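PDB 4UPK: phosphonate monoester hydrolase, which belongs to the sulfatase family of the alkaline phosphatase clan and folds around a mixed beta sheet, with four copies of the chain in the assembly. Local coordinates for residues Ser34-Ile39 with Pro396-Trp401; Gly92-Asn97 with Glu390-Met395; Arg119-Leu124 with Val402-Pro407; Ile406-Asp411 with Ala531-Arg536. One frame throughout, in Å; residues are numbered along the deposited sequence.

Interaction 1 of 4, residues Ser34-Ile39 with Pro396-Trp401; sequences SNVLFI and PTILDW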
loop_
_atom_site.group_PDB
_atom_site.type_symbol
_atom_site.label_atom_id
_atom_site.label_comp_id
_atom_site.label_asym_id
_atom_site.label_seq_id
_atom_site.Cartn_x
_atom_site.Cartn_y
_atom_site.Cartn_z
ATOM N N SER A 34 -18.697 9.447 26.175
ATOM C CA SER A 34 -18.061 8.132 26.283
ATOM C C SER A 34 -16.545 8.308 26.231
ATOM O O SER A 34 -15.961 8.414 25.148
ATOM C CB SER A 34 -18.535 7.197 25.171
ATOM O OG SER A 34 -19.944 7.030 25.158
ATOM N N ASN A 35 -15.910 8.370 27.404
ATOM C CA ASN A 35 -14.461 8.533 27.479
ATOM C C ASN A 35 -13.806 7.223 27.802
ATOM O O ASN A 35 -14.432 6.344 28.405
ATOM C CB ASN A 35 -14.066 9.550 28.551
ATOM C CG ASN A 35 -14.635 10.937 28.397
ATOM O OD1 ASN A 35 -14.566 11.563 27.330
ATOM N ND2 ASN A 35 -15.159 11.468 29.499
ATOM N N VAL A 36 -12.532 7.085 27.401
ATOM C CA VAL A 36 -11.718 5.927 27.740
ATOM C C VAL A 36 -10.405 6.396 28.377
ATOM O O VAL A 36 -9.638 7.133 27.762
ATOM C CB VAL A 36 -11.520 4.892 26.588
ATOM C CG1 VAL A 36 -10.708 3.683 27.075
ATOM C CG2 VAL A 36 -12.864 4.431 26.020
ATOM N N LEU A 37 -10.179 5.992 29.629
ATOM C CA LEU A 37 -8.956 6.299 30.358
ATOM C C LEU A 37 -8.254 4.985 30.619
ATOM O O LEU A 37 -8.689 4.187 31.453
ATOM C CB LEU A 37 -9.194 7.099 31.664
ATOM C CG LEU A 37 -7.926 7.387 32.534
ATOM C CD1 LEU A 37 -6.891 8.229 31.784
ATOM C CD2 LEU A 37 -8.285 8.034 33.829
ATOM N N PHE A 38 -7.171 4.759 29.877
ATOM C CA PHE A 38 -6.381 3.544 29.942
ATOM C C PHE A 38 -5.013 3.828 30.562
ATOM O O PHE A 38 -4.136 4.417 29.912
ATOM C CB PHE A 38 -6.272 2.929 28.532
ATOM C CG PHE A 38 -5.703 1.533 28.413
ATOM C CD1 PHE A 38 -5.479 0.749 29.547
ATOM C CD2 PHE A 38 -5.442 0.980 27.167
ATOM C CE1 PHE A 38 -4.959 -0.540 29.435
ATOM C CE2 PHE A 38 -4.919 -0.307 27.055
ATOM C CZ PHE A 38 -4.701 -1.065 28.191
ATOM N N ILE A 39 -4.851 3.433 31.857
ATOM C CA ILE A 39 -3.585 3.610 32.578
ATOM C C ILE A 39 -2.887 2.263 32.696
ATOM O O ILE A 39 -3.505 1.286 33.135
ATOM C CB ILE A 39 -3.678 4.312 33.985
ATOM C CG1 ILE A 39 -4.432 5.640 33.926
ATOM C CG2 ILE A 39 -2.251 4.498 34.638
ATOM C CD1 ILE A 39 -4.723 6.238 35.332
ATOM N N PRO A 396 -10.394 -5.949 23.542
ATOM C CA PRO A 396 -11.800 -6.245 23.209
ATOM C C PRO A 396 -12.826 -5.678 24.190
ATOM O O PRO A 396 -13.943 -5.380 23.773
ATOM C CB PRO A 396 -11.836 -7.779 23.123
ATOM C CG PRO A 396 -10.709 -8.227 23.956
ATOM C CD PRO A 396 -9.635 -7.201 23.767
ATOM N N THR A 397 -12.449 -5.473 25.469
ATOM C CA THR A 397 -13.327 -4.875 26.476
ATOM C C THR A 397 -13.651 -3.406 26.099
ATOM O O THR A 397 -14.817 -2.999 26.133
ATOM C CB THR A 397 -12.706 -5.001 27.860
ATOM O OG1 THR A 397 -12.400 -6.368 28.127
ATOM C CG2 THR A 397 -13.611 -4.451 28.967
ATOM N N ILE A 398 -12.610 -2.635 25.723
ATOM C CA ILE A 398 -12.710 -1.225 25.354
ATOM C C ILE A 398 -13.571 -1.071 24.118
ATOM O O ILE A 398 -14.533 -0.306 24.159
ATOM C CB ILE A 398 -11.304 -0.541 25.208
ATOM C CG1 ILE A 398 -10.500 -0.594 26.538
ATOM C CG2 ILE A 398 -11.437 0.906 24.697
ATOM C CD1 ILE A 398 -8.957 -0.562 26.356
ATOM N N LEU A 399 -13.254 -1.832 23.034
ATOM C CA LEU A 399 -14.003 -1.800 21.769
ATOM C C LEU A 399 -15.472 -2.131 21.953
ATOM O O LEU A 399 -16.329 -1.437 21.401
ATOM C CB LEU A 399 -13.361 -2.699 20.685
ATOM C CG LEU A 399 -11.939 -2.308 20.217
ATOM C CD1 LEU A 399 -11.451 -3.273 19.155
ATOM C CD2 LEU A 399 -11.867 -0.831 19.728
ATOM N N ASP A 400 -15.765 -3.182 22.745
ATOM C CA ASP A 400 -17.122 -3.609 23.067
ATOM C C ASP A 400 -17.871 -2.434 23.711
ATOM O O ASP A 400 -18.917 -2.027 23.201
ATOM C CB ASP A 400 -17.064 -4.834 24.004
ATOM C CG ASP A 400 -18.381 -5.443 24.445
ATOM O OD1 ASP A 400 -19.444 -4.967 23.986
ATOM O OD2 ASP A 400 -18.349 -6.401 25.257
ATOM N N TRP A 401 -17.284 -1.842 24.783
ATOM C CA TRP A 401 -17.853 -0.723 25.528
ATOM C C TRP A 401 -18.153 0.527 24.672
ATOM O O TRP A 401 -19.188 1.155 24.886
ATOM C CB TRP A 401 -16.993 -0.405 26.759
ATOM C CG TRP A 401 -17.620 0.579 27.693
ATOM C CD1 TRP A 401 -18.493 0.310 28.708
ATOM C CD2 TRP A 401 -17.409 1.999 27.708
ATOM N NE1 TRP A 401 -18.835 1.475 29.358
ATOM C CE2 TRP A 401 -18.201 2.531 28.751
ATOM C CE3 TRP A 401 -16.644 2.881 26.922
ATOM C CZ2 TRP A 401 -18.226 3.901 29.050
ATOM C CZ3 TRP A 401 -16.671 4.236 27.218
ATOM C CH2 TRP A 401 -17.453 4.735 28.273
HETATM O O HOH W 1 -20.285 4.400 24.689
#
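The ring of Phe38 takes Ile398 over one face: the methyl CD1 sits 3.9 Å from Phe38 CD2, the two side chains crossing at about a right angle. Elsewhere the same phenyl stacks on His236. The indole of Trp401 is met obliquely by a run of atoms from residues 34 to 36, and its far corner comes closest, with CZ3 3.3 Å from Asn35 O and CH2 4.0 Å from Ser34 CA. Trp401 CG, anti to the backbone N (chi1 -171°), starts the indole toward the strand. The six-membered ring also meets Val36 CG2, 4.0 Å from CZ3, where the two side chains slide past each other in opposite directions.

This is helix-on-sheet packing in an alpha/beta fold. Strand 35-41 lies between strands 234-239 and 340-346, parallel to both, and the axes of segments 35-39 and 396-401 run nearly antiparallel (168°), 10.3 Å apart at closest approach. Val36 occupies the middle of the layer, its CG1 3.7 Å from Ile398 CG2, while Met118 of helix 114-120 touches both residues. At the partly exposed end, a water hydrogen-bonds to Ser34 OG at 2.7 Å and donates a weak bond to the carbonyl of Trp401.

Interaction 2 of 4, residues Gly92-Asn97 with Glu390-Met395; sequences GQYAMN and ESIDLM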
loop_
_atom_site.group_PDB
_atom_site.type_symbol
_atom_site.label_atom_id
_atom_site.label_comp_id
_atom_site.label_asym_id
_atom_site.label_seq_id
_atom_site.Cartn_x
_atom_site.Cartn_y
_atom_site.Cartn_z
ATOM N N GLY A 92 -4.362 -7.262 21.423
ATOM C CA GLY A 92 -5.335 -8.261 21.862
ATOM C C GLY A 92 -5.021 -9.673 21.385
ATOM O O GLY A 92 -5.882 -10.559 21.452
ATOM N N GLN A 93 -3.763 -9.905 20.935
ATOM C CA GLN A 93 -3.295 -11.197 20.412
ATOM C C GLN A 93 -2.184 -11.793 21.261
ATOM O O GLN A 93 -1.397 -11.061 21.856
ATOM C CB GLN A 93 -2.728 -11.038 18.982
ATOM C CG GLN A 93 -3.656 -10.421 17.960
ATOM C CD GLN A 93 -3.027 -10.345 16.589
ATOM O OE1 GLN A 93 -2.080 -11.055 16.256
ATOM N NE2 GLN A 93 -3.585 -9.523 15.734
ATOM N N TYR A 94 -2.065 -13.122 21.237
ATOM C CA TYR A 94 -0.970 -13.845 21.875
ATOM C C TYR A 94 0.309 -13.538 21.054
ATOM O O TYR A 94 0.206 -13.235 19.872
ATOM C CB TYR A 94 -1.243 -15.363 21.852
ATOM C CG TYR A 94 -2.356 -15.808 22.778
ATOM C CD1 TYR A 94 -2.194 -15.781 24.160
ATOM C CD2 TYR A 94 -3.533 -16.359 22.272
ATOM C CE1 TYR A 94 -3.197 -16.234 25.015
ATOM C CE2 TYR A 94 -4.556 -16.786 23.117
ATOM C CZ TYR A 94 -4.384 -16.727 24.489
ATOM O OH TYR A 94 -5.410 -17.124 25.316
ATOM N N ALA A 95 1.483 -13.590 21.686
ATOM C CA ALA A 95 2.777 -13.380 21.050
ATOM C C ALA A 95 2.969 -14.361 19.884
ATOM O O ALA A 95 3.666 -13.997 18.941
ATOM C CB ALA A 95 3.899 -13.544 22.077
ATOM N N MET A 96 2.356 -15.602 19.940
ATOM C CA MET A 96 2.424 -16.614 18.865
ATOM C C MET A 96 1.739 -16.116 17.595
ATOM O O MET A 96 2.048 -16.569 16.507
ATOM C CB MET A 96 1.909 -18.016 19.304
ATOM C CG MET A 96 0.466 -18.067 19.784
ATOM S SD MET A 96 0.059 -19.699 20.459
ATOM C CE MET A 96 -1.598 -19.396 21.008
ATOM N N ASN A 97 0.844 -15.145 17.748
ATOM C CA ASN A 97 0.119 -14.530 16.656
ATOM C C ASN A 97 0.700 -13.172 16.226
ATOM O O ASN A 97 0.956 -12.972 15.021
ATOM C CB ASN A 97 -1.373 -14.456 16.991
ATOM C CG ASN A 97 -2.007 -15.827 16.988
ATOM O OD1 ASN A 97 -1.567 -16.734 16.284
ATOM N ND2 ASN A 97 -3.036 -16.023 17.779
ATOM N N GLU A 390 -6.701 -12.574 31.040
ATOM C CA GLU A 390 -5.452 -12.370 30.327
ATOM C C GLU A 390 -5.331 -10.949 29.828
ATOM O O GLU A 390 -6.338 -10.286 29.607
ATOM C CB GLU A 390 -5.350 -13.376 29.172
ATOM C CG GLU A 390 -5.111 -14.798 29.652
ATOM C CD GLU A 390 -5.056 -15.860 28.586
ATOM O OE1 GLU A 390 -5.329 -15.521 27.418
ATOM O OE2 GLU A 390 -4.750 -17.029 28.913
ATOM N N SER A 391 -4.081 -10.485 29.640
ATOM C CA SER A 391 -3.763 -9.122 29.196
ATOM C C SER A 391 -4.394 -8.768 27.840
ATOM O O SER A 391 -4.674 -7.600 27.567
ATOM C CB SER A 391 -2.249 -8.920 29.176
ATOM O OG SER A 391 -1.631 -9.838 28.291
ATOM N N ILE A 392 -4.631 -9.799 27.001
ATOM C CA ILE A 392 -5.237 -9.700 25.670
ATOM C C ILE A 392 -6.744 -9.412 25.713
ATOM O O ILE A 392 -7.322 -9.079 24.689
ATOM C CB ILE A 392 -4.897 -10.958 24.830
ATOM C CG1 ILE A 392 -5.418 -12.256 25.506
ATOM C CG2 ILE A 392 -3.398 -11.006 24.535
ATOM C CD1 ILE A 392 -5.518 -13.448 24.589
ATOM N N ASP A 393 -7.365 -9.519 26.910
ATOM C CA ASP A 393 -8.789 -9.256 27.142
ATOM C C ASP A 393 -9.114 -7.762 27.280
ATOM O O ASP A 393 -10.285 -7.392 27.299
ATOM C CB ASP A 393 -9.261 -9.993 28.411
ATOM C CG ASP A 393 -9.161 -11.502 28.381
ATOM O OD1 ASP A 393 -9.026 -12.079 27.260
ATOM O OD2 ASP A 393 -9.224 -12.116 29.464
ATOM N N LEU A 394 -8.090 -6.904 27.373
ATOM C CA LEU A 394 -8.303 -5.470 27.573
ATOM C C LEU A 394 -8.795 -4.734 26.322
ATOM O O LEU A 394 -9.826 -4.063 26.384
ATOM C CB LEU A 394 -7.062 -4.832 28.209
ATOM C CG LEU A 394 -6.969 -4.831 29.746
ATOM C CD1 LEU A 394 -7.046 -6.220 30.342
ATOM C CD2 LEU A 394 -5.668 -4.219 30.186
ATOM N N MET A 395 -8.094 -4.897 25.180
ATOM C CA MET A 395 -8.481 -4.300 23.896
ATOM C C MET A 395 -9.957 -4.652 23.541
ATOM O O MET A 395 -10.724 -3.718 23.307
ATOM C CB MET A 395 -7.486 -4.665 22.749
ATOM C CG MET A 395 -8.115 -4.633 21.361
ATOM S SD MET A 395 -6.890 -4.640 20.069
ATOM C CE MET A 395 -7.879 -4.251 18.644
#
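Ile392 packs on the loop Gly92-Tyr94 and meets a different residue with each branch. Its CB lies 3.5 Å from Gly92 O. From there CG2 passes to Gln93 O, 3.3 Å away, whereas CG1 is set between the backbone N and the carbonyl carbon (chi1 60°), and from it CD1, with chi2 162°, extends over the face of Tyr94. That terminal methyl is 3.5 Å from Tyr94 CZ, offset toward the rim but only 20° off the ring normal measured from the centroid, a CH-pi contact. The phenol itself goes on to Glu390: OH donates to OE1 at 2.6 Å, using the syn lone pair of that oxygen, with the carboxylate standing nearly perpendicular to the ring. The other oxygen of Glu390 accepts from Phe432 N, so both oxygens of this buried carboxylate have a partner. Behind it, Glu390 N makes a nearly straight bond of 3.0 Å to Asp393 OD2, from above the plane of the Asp393 carboxylate, and Asp393 is paired in turn with Arg428. The extended chain of Met395 brings SD to 3.9 Å from Gly92 N. Two junctions between secondary-structure elements meet here: Gly92, with positive phi, ends helix 82-91 just before Tyr94 takes the N-cap position of helix 95-98, and residues 390-394 pass from a sheet strand through a 3-10 segment into helix 394-402, within the alpha/beta fold of the sulfatase family.

Interaction 3 of 4, residues Arg119-Leu124 with Val402-Pro407; sequences RKAGYL and VGQEIP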
loop_
_atom_site.group_PDB
_atom_site.type_symbol
_atom_site.label_atom_id
_atom_site.label_comp_id
_atom_site.label_asym_id
_atom_site.label_seq_id
_atom_site.Cartn_x
_atom_site.Cartn_y
_atom_site.Cartn_z
ATOM N N ARG A 119 -9.822 4.702 16.254
ATOM C CA ARG A 119 -9.869 5.736 15.212
ATOM C C ARG A 119 -11.080 5.543 14.292
ATOM O O ARG A 119 -11.670 6.531 13.825
ATOM C CB ARG A 119 -8.576 5.764 14.395
ATOM C CG ARG A 119 -7.445 6.492 15.105
ATOM C CD ARG A 119 -6.427 6.965 14.103
ATOM N NE ARG A 119 -5.376 7.747 14.743
ATOM C CZ ARG A 119 -4.907 8.903 14.285
ATOM N NH1 ARG A 119 -5.422 9.451 13.188
ATOM N NH2 ARG A 119 -3.931 9.528 14.927
ATOM N N LYS A 120 -11.458 4.259 14.062
ATOM C CA LYS A 120 -12.647 3.862 13.294
ATOM C C LYS A 120 -13.932 4.282 14.036
ATOM O O LYS A 120 -14.927 4.615 13.397
ATOM C CB LYS A 120 -12.654 2.351 13.008
ATOM C CG LYS A 120 -11.514 1.871 12.111
ATOM C CD LYS A 120 -11.601 0.372 11.888
ATOM C CE LYS A 120 -10.451 -0.137 11.059
ATOM N NZ LYS A 120 -10.408 -1.625 11.003
ATOM N N ALA A 121 -13.877 4.326 15.384
ATOM C CA ALA A 121 -14.956 4.759 16.275
ATOM C C ALA A 121 -15.001 6.313 16.443
ATOM O O ALA A 121 -15.884 6.833 17.136
ATOM C CB ALA A 121 -14.826 4.066 17.631
ATOM N N GLY A 122 -14.069 7.022 15.784
ATOM C CA GLY A 122 -13.994 8.480 15.770
ATOM C C GLY A 122 -13.135 9.104 16.851
ATOM O O GLY A 122 -13.137 10.326 17.021
ATOM N N TYR A 123 -12.386 8.279 17.587
ATOM C CA TYR A 123 -11.503 8.729 18.660
ATOM C C TYR A 123 -10.101 9.067 18.178
ATOM O O TYR A 123 -9.562 8.393 17.293
ATOM C CB TYR A 123 -11.379 7.648 19.738
ATOM C CG TYR A 123 -12.609 7.464 20.599
ATOM C CD1 TYR A 123 -13.602 6.560 20.244
ATOM C CD2 TYR A 123 -12.747 8.142 21.807
ATOM C CE1 TYR A 123 -14.729 6.365 21.048
ATOM C CE2 TYR A 123 -13.874 7.967 22.611
ATOM C CZ TYR A 123 -14.862 7.078 22.225
ATOM O OH TYR A 123 -15.945 6.877 23.035
ATOM N N LEU A 124 -9.493 10.093 18.799
ATOM C CA LEU A 124 -8.094 10.416 18.562
ATOM C C LEU A 124 -7.373 9.832 19.782
ATOM O O LEU A 124 -7.553 10.346 20.889
ATOM C CB LEU A 124 -7.831 11.930 18.416
ATOM C CG LEU A 124 -6.359 12.331 18.157
ATOM C CD1 LEU A 124 -5.928 12.000 16.743
ATOM C CD2 LEU A 124 -6.140 13.789 18.396
ATOM N N VAL A 402 -17.293 0.856 23.689
ATOM C CA VAL A 402 -17.503 1.995 22.785
ATOM C C VAL A 402 -18.465 1.635 21.623
ATOM O O VAL A 402 -18.953 2.530 20.912
ATOM C CB VAL A 402 -16.183 2.672 22.287
ATOM C CG1 VAL A 402 -15.289 3.075 23.450
ATOM C CG2 VAL A 402 -15.414 1.785 21.307
ATOM N N GLY A 403 -18.708 0.335 21.439
ATOM C CA GLY A 403 -19.584 -0.187 20.397
ATOM C C GLY A 403 -18.911 -0.314 19.047
ATOM O O GLY A 403 -19.565 -0.157 18.016
ATOM N N GLN A 404 -17.595 -0.587 19.045
ATOM C CA GLN A 404 -16.780 -0.749 17.841
ATOM C C GLN A 404 -16.488 -2.229 17.626
ATOM O O GLN A 404 -16.179 -2.934 18.591
ATOM C CB GLN A 404 -15.471 0.061 17.968
ATOM C CG GLN A 404 -14.559 0.035 16.745
ATOM C CD GLN A 404 -15.206 0.545 15.465
ATOM O OE1 GLN A 404 -15.933 1.551 15.447
ATOM N NE2 GLN A 404 -14.920 -0.123 14.348
ATOM N N GLU A 405 -16.593 -2.693 16.363
ATOM C CA GLU A 405 -16.353 -4.072 15.940
ATOM C C GLU A 405 -14.980 -4.542 16.394
ATOM O O GLU A 405 -13.987 -3.824 16.224
ATOM C CB GLU A 405 -16.458 -4.185 14.408
ATOM C CG GLU A 405 -16.496 -5.615 13.892
ATOM C CD GLU A 405 -16.537 -5.799 12.386
ATOM O OE1 GLU A 405 -16.834 -4.824 11.657
ATOM O OE2 GLU A 405 -16.287 -6.939 11.933
ATOM N N ILE A 406 -14.933 -5.737 17.007
ATOM C CA ILE A 406 -13.669 -6.319 17.433
ATOM C C ILE A 406 -13.162 -7.155 16.240
ATOM O O ILE A 406 -13.876 -8.059 15.789
ATOM C CB ILE A 406 -13.759 -7.163 18.747
ATOM C CG1 ILE A 406 -14.430 -6.385 19.915
ATOM C CG2 ILE A 406 -12.371 -7.698 19.141
ATOM C CD1 ILE A 406 -15.022 -7.267 21.012
ATOM N N PRO A 407 -11.935 -6.888 15.726
ATOM C CA PRO A 407 -11.395 -7.731 14.646
ATOM C C PRO A 407 -11.247 -9.205 15.082
ATOM O O PRO A 407 -11.027 -9.478 16.270
ATOM C CB PRO A 407 -10.006 -7.107 14.382
ATOM C CG PRO A 407 -10.056 -5.776 14.949
ATOM C CD PRO A 407 -10.960 -5.854 16.124
#
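Gln404 lies across Lys120 and Ala121 with its whole length in use. Its CG stands anti to the backbone N (chi1 -177°), and a bend at chi2 (58°) then turns CD toward the end of helix 114-120. At the amide, NE2 comes to 3.6 Å from Lys120 CB, the two side chains crossing at about a right angle. OE1 faces the next residue, 3.5 Å from Ala121 CB; it is equally near Ala121 N, but the angle is too poor for a hydrogen bond, and across these two segments the amide makes packing contacts. Closer to its backbone, Gln404 CB touches Ala121 CB at 4.1 Å. The extended chain of Lys120 leads away from the contact, and its NZ pairs with Glu117. Val402 fills the other half: CG1 is 3.9 Å from Tyr123 OH and 4.1 Å from Tyr123 CE1, approaching that ring obliquely, and CG2 reaches loosely toward Ala121 CB. The phenol hydroxyl is hydrogen-bonded to Ser34 O, just before strand 35-41. This edge of the chain also faces a third subunit, where Arg119 forms a salt bridge with Asp144 of that subunit. Two helix C-termini meet in this surface contact, and each is closed by a Schellman motif in which a glycine with positive phi, Gly122 on one side and Gly403 on the other, follows the last turn.

Interaction 4 of 4, residues Ile406-Asp411 with Ala531-Arg536; sequences IPNAVD and ARTQRR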
loop_
_atom_site.group_PDB
_atom_site.type_symbol
_atom_site.label_atom_id
_atom_site.label_comp_id
_atom_site.label_asym_id
_atom_site.label_seq_id
_atom_site.Cartn_x
_atom_site.Cartn_y
_atom_site.Cartn_z
ATOM N N ILE A 406 -14.933 -5.737 17.007
ATOM C CA ILE A 406 -13.669 -6.319 17.433
ATOM C C ILE A 406 -13.162 -7.155 16.240
ATOM O O ILE A 406 -13.876 -8.059 15.789
ATOM C CB ILE A 406 -13.759 -7.163 18.747
ATOM C CG1 ILE A 406 -14.430 -6.385 19.915
ATOM C CG2 ILE A 406 -12.371 -7.698 19.141
ATOM C CD1 ILE A 406 -15.022 -7.267 21.012
ATOM N N PRO A 407 -11.935 -6.888 15.726
ATOM C CA PRO A 407 -11.395 -7.731 14.646
ATOM C C PRO A 407 -11.247 -9.205 15.082
ATOM O O PRO A 407 -11.027 -9.478 16.270
ATOM C CB PRO A 407 -10.006 -7.107 14.382
ATOM C CG PRO A 407 -10.056 -5.776 14.949
ATOM C CD PRO A 407 -10.960 -5.854 16.124
ATOM N N ASN A 408 -11.360 -10.153 14.108
ATOM C CA ASN A 408 -11.197 -11.595 14.331
ATOM C C ASN A 408 -9.753 -11.949 14.754
ATOM O O ASN A 408 -9.558 -12.945 15.453
ATOM C CB ASN A 408 -11.606 -12.396 13.088
ATOM C CG ASN A 408 -13.093 -12.615 12.929
ATOM O OD1 ASN A 408 -13.905 -12.366 13.827
ATOM N ND2 ASN A 408 -13.475 -13.148 11.778
ATOM N N ALA A 409 -8.757 -11.119 14.363
ATOM C CA ALA A 409 -7.344 -11.278 14.745
ATOM C C ALA A 409 -7.146 -11.279 16.283
ATOM O O ALA A 409 -6.204 -11.892 16.780
ATOM C CB ALA A 409 -6.512 -10.161 14.124
ATOM N N VAL A 410 -8.046 -10.605 17.019
ATOM C CA VAL A 410 -8.004 -10.500 18.474
ATOM C C VAL A 410 -8.320 -11.846 19.136
ATOM O O VAL A 410 -9.426 -12.388 18.989
ATOM C CB VAL A 410 -8.869 -9.308 19.003
ATOM C CG1 VAL A 410 -8.972 -9.297 20.522
ATOM C CG2 VAL A 410 -8.334 -7.972 18.496
ATOM N N ASP A 411 -7.326 -12.383 19.854
ATOM C CA ASP A 411 -7.408 -13.650 20.601
ATOM C C ASP A 411 -8.151 -13.490 21.928
ATOM O O ASP A 411 -8.742 -14.459 22.413
ATOM C CB ASP A 411 -6.005 -14.208 20.877
ATOM C CG ASP A 411 -5.227 -14.625 19.641
ATOM O OD1 ASP A 411 -5.804 -15.329 18.783
ATOM O OD2 ASP A 411 -4.033 -14.289 19.556
ATOM N N ALA A 531 -16.266 -12.402 -0.993
ATOM C CA ALA A 531 -15.735 -12.765 0.326
ATOM C C ALA A 531 -16.749 -12.532 1.445
ATOM O O ALA A 531 -17.364 -11.473 1.517
ATOM C CB ALA A 531 -14.448 -12.006 0.612
ATOM N N ARG A 532 -16.943 -13.539 2.300
ATOM C CA ARG A 532 -17.874 -13.466 3.424
ATOM C C ARG A 532 -17.160 -13.825 4.714
ATOM O O ARG A 532 -16.361 -14.754 4.720
ATOM C CB ARG A 532 -19.100 -14.375 3.184
ATOM C CG ARG A 532 -19.973 -14.009 1.965
ATOM C CD ARG A 532 -20.748 -12.703 2.125
ATOM N NE ARG A 532 -21.671 -12.460 1.009
ATOM C CZ ARG A 532 -21.401 -11.693 -0.045
ATOM N NH1 ARG A 532 -20.237 -11.057 -0.133
ATOM N NH2 ARG A 532 -22.301 -11.535 -1.006
ATOM N N THR A 533 -17.427 -13.076 5.808
ATOM C CA THR A 533 -16.769 -13.308 7.104
ATOM C C THR A 533 -17.665 -13.891 8.191
ATOM O O THR A 533 -18.874 -13.655 8.186
ATOM C CB THR A 533 -15.964 -12.082 7.560
ATOM O OG1 THR A 533 -15.046 -12.488 8.588
ATOM C CG2 THR A 533 -16.848 -10.924 8.037
ATOM N N GLN A 534 -17.055 -14.672 9.107
ATOM C CA GLN A 534 -17.684 -15.308 10.259
ATOM C C GLN A 534 -17.046 -14.704 11.512
ATOM O O GLN A 534 -15.824 -14.624 11.592
ATOM C CB GLN A 534 -17.479 -16.838 10.211
ATOM C CG GLN A 534 -18.212 -17.642 11.291
ATOM C CD GLN A 534 -19.724 -17.482 11.267
ATOM O OE1 GLN A 534 -20.416 -17.857 10.305
ATOM N NE2 GLN A 534 -20.275 -16.942 12.346
ATOM N N ARG A 535 -17.880 -14.238 12.453
ATOM C CA ARG A 535 -17.499 -13.633 13.734
ATOM C C ARG A 535 -16.821 -14.687 14.620
ATOM O O ARG A 535 -17.355 -15.786 14.759
ATOM C CB ARG A 535 -18.754 -13.070 14.420
ATOM C CG ARG A 535 -18.478 -12.164 15.598
ATOM C CD ARG A 535 -19.638 -11.203 15.818
ATOM N NE ARG A 535 -20.557 -11.642 16.872
ATOM C CZ ARG A 535 -20.817 -10.951 17.983
ATOM N NH1 ARG A 535 -20.230 -9.778 18.197
ATOM N NH2 ARG A 535 -21.664 -11.431 18.888
ATOM N N ARG A 536 -15.631 -14.364 15.175
ATOM C CA ARG A 536 -14.835 -15.299 15.986
ATOM C C ARG A 536 -15.472 -15.625 17.315
ATOM O O ARG A 536 -15.558 -16.799 17.707
ATOM C CB ARG A 536 -13.395 -14.781 16.189
ATOM C CG ARG A 536 -12.467 -15.811 16.804
ATOM C CD ARG A 536 -11.108 -15.224 17.112
ATOM N NE ARG A 536 -10.305 -16.118 17.954
ATOM C CZ ARG A 536 -8.995 -16.001 18.130
ATOM N NH1 ARG A 536 -8.321 -15.034 17.518
ATOM N NH2 ARG A 536 -8.342 -16.863 18.908
#
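Arg536 grips Asp411 end-on, with both terminal nitrogens on a single oxygen: NH1 lies 2.8 Å and NH2 3.0 Å from Asp411 OD1. The oxygen sits near the guanidinium plane and is approached on its anti side, with the carboxylate turned 80° from the guanidinium. Its second oxygen, OD2, is engaged elsewhere, by Tyr94 N and Asn97 ND2, so Asp411 joins the C-terminal tail to the body of the protein. Asp411 directly follows a type I beta turn, Pro407 to Val410, and the arginine bonds to that turn's backbone as well: NH1 donates to Asn408 O at 3.2 Å, nearly straight (171°) and within the guanidinium plane. The extended chain from CG to NE carries the group this far, and three hydrogen bonds, two of them within the salt bridge, would restrict its rotation.

The side-chain amide of Asn408 works in the reverse direction, gripping the backbone of the tail at two points. Its OD1 accepts from Arg536 N at 3.0 Å, with the donor above the carbonyl plane and the bond bent to 142°, and its ND2 donates to Gln534 O at 2.8 Å. Outward from these bonds comes packing: Asn408 OD1 also touches Arg536 CB at 3.4 Å. A second subunit covers part of the tail, Pro440 of that subunit lying on Gln534 and its Ser455 on Arg536. Toward solvent, the exposed Thr533 brings OG1 to 3.6 Å from Asn408 ND2.

In the fold
Helix 394-402 and the loop that follows it tie the four contacts together. Interactions 1 and 2 are buried and use the same helix, but the first is almost wholly apolar, helix against sheet, whereas the second adds a buried phenol-carboxylate bond; Phe38 and Leu394 touch between them. Interaction 3, only about 10 Å from interaction 1 between centres, lies at the surface and relies on loose packing. Interaction 4 is partly buried and chiefly polar: charge and backbone bonds hold a C-terminal tail with little apolar packing. It continues the loop of interaction 3 through Ile406 and Pro407, and Asp411 links it to the helix start of interaction 2.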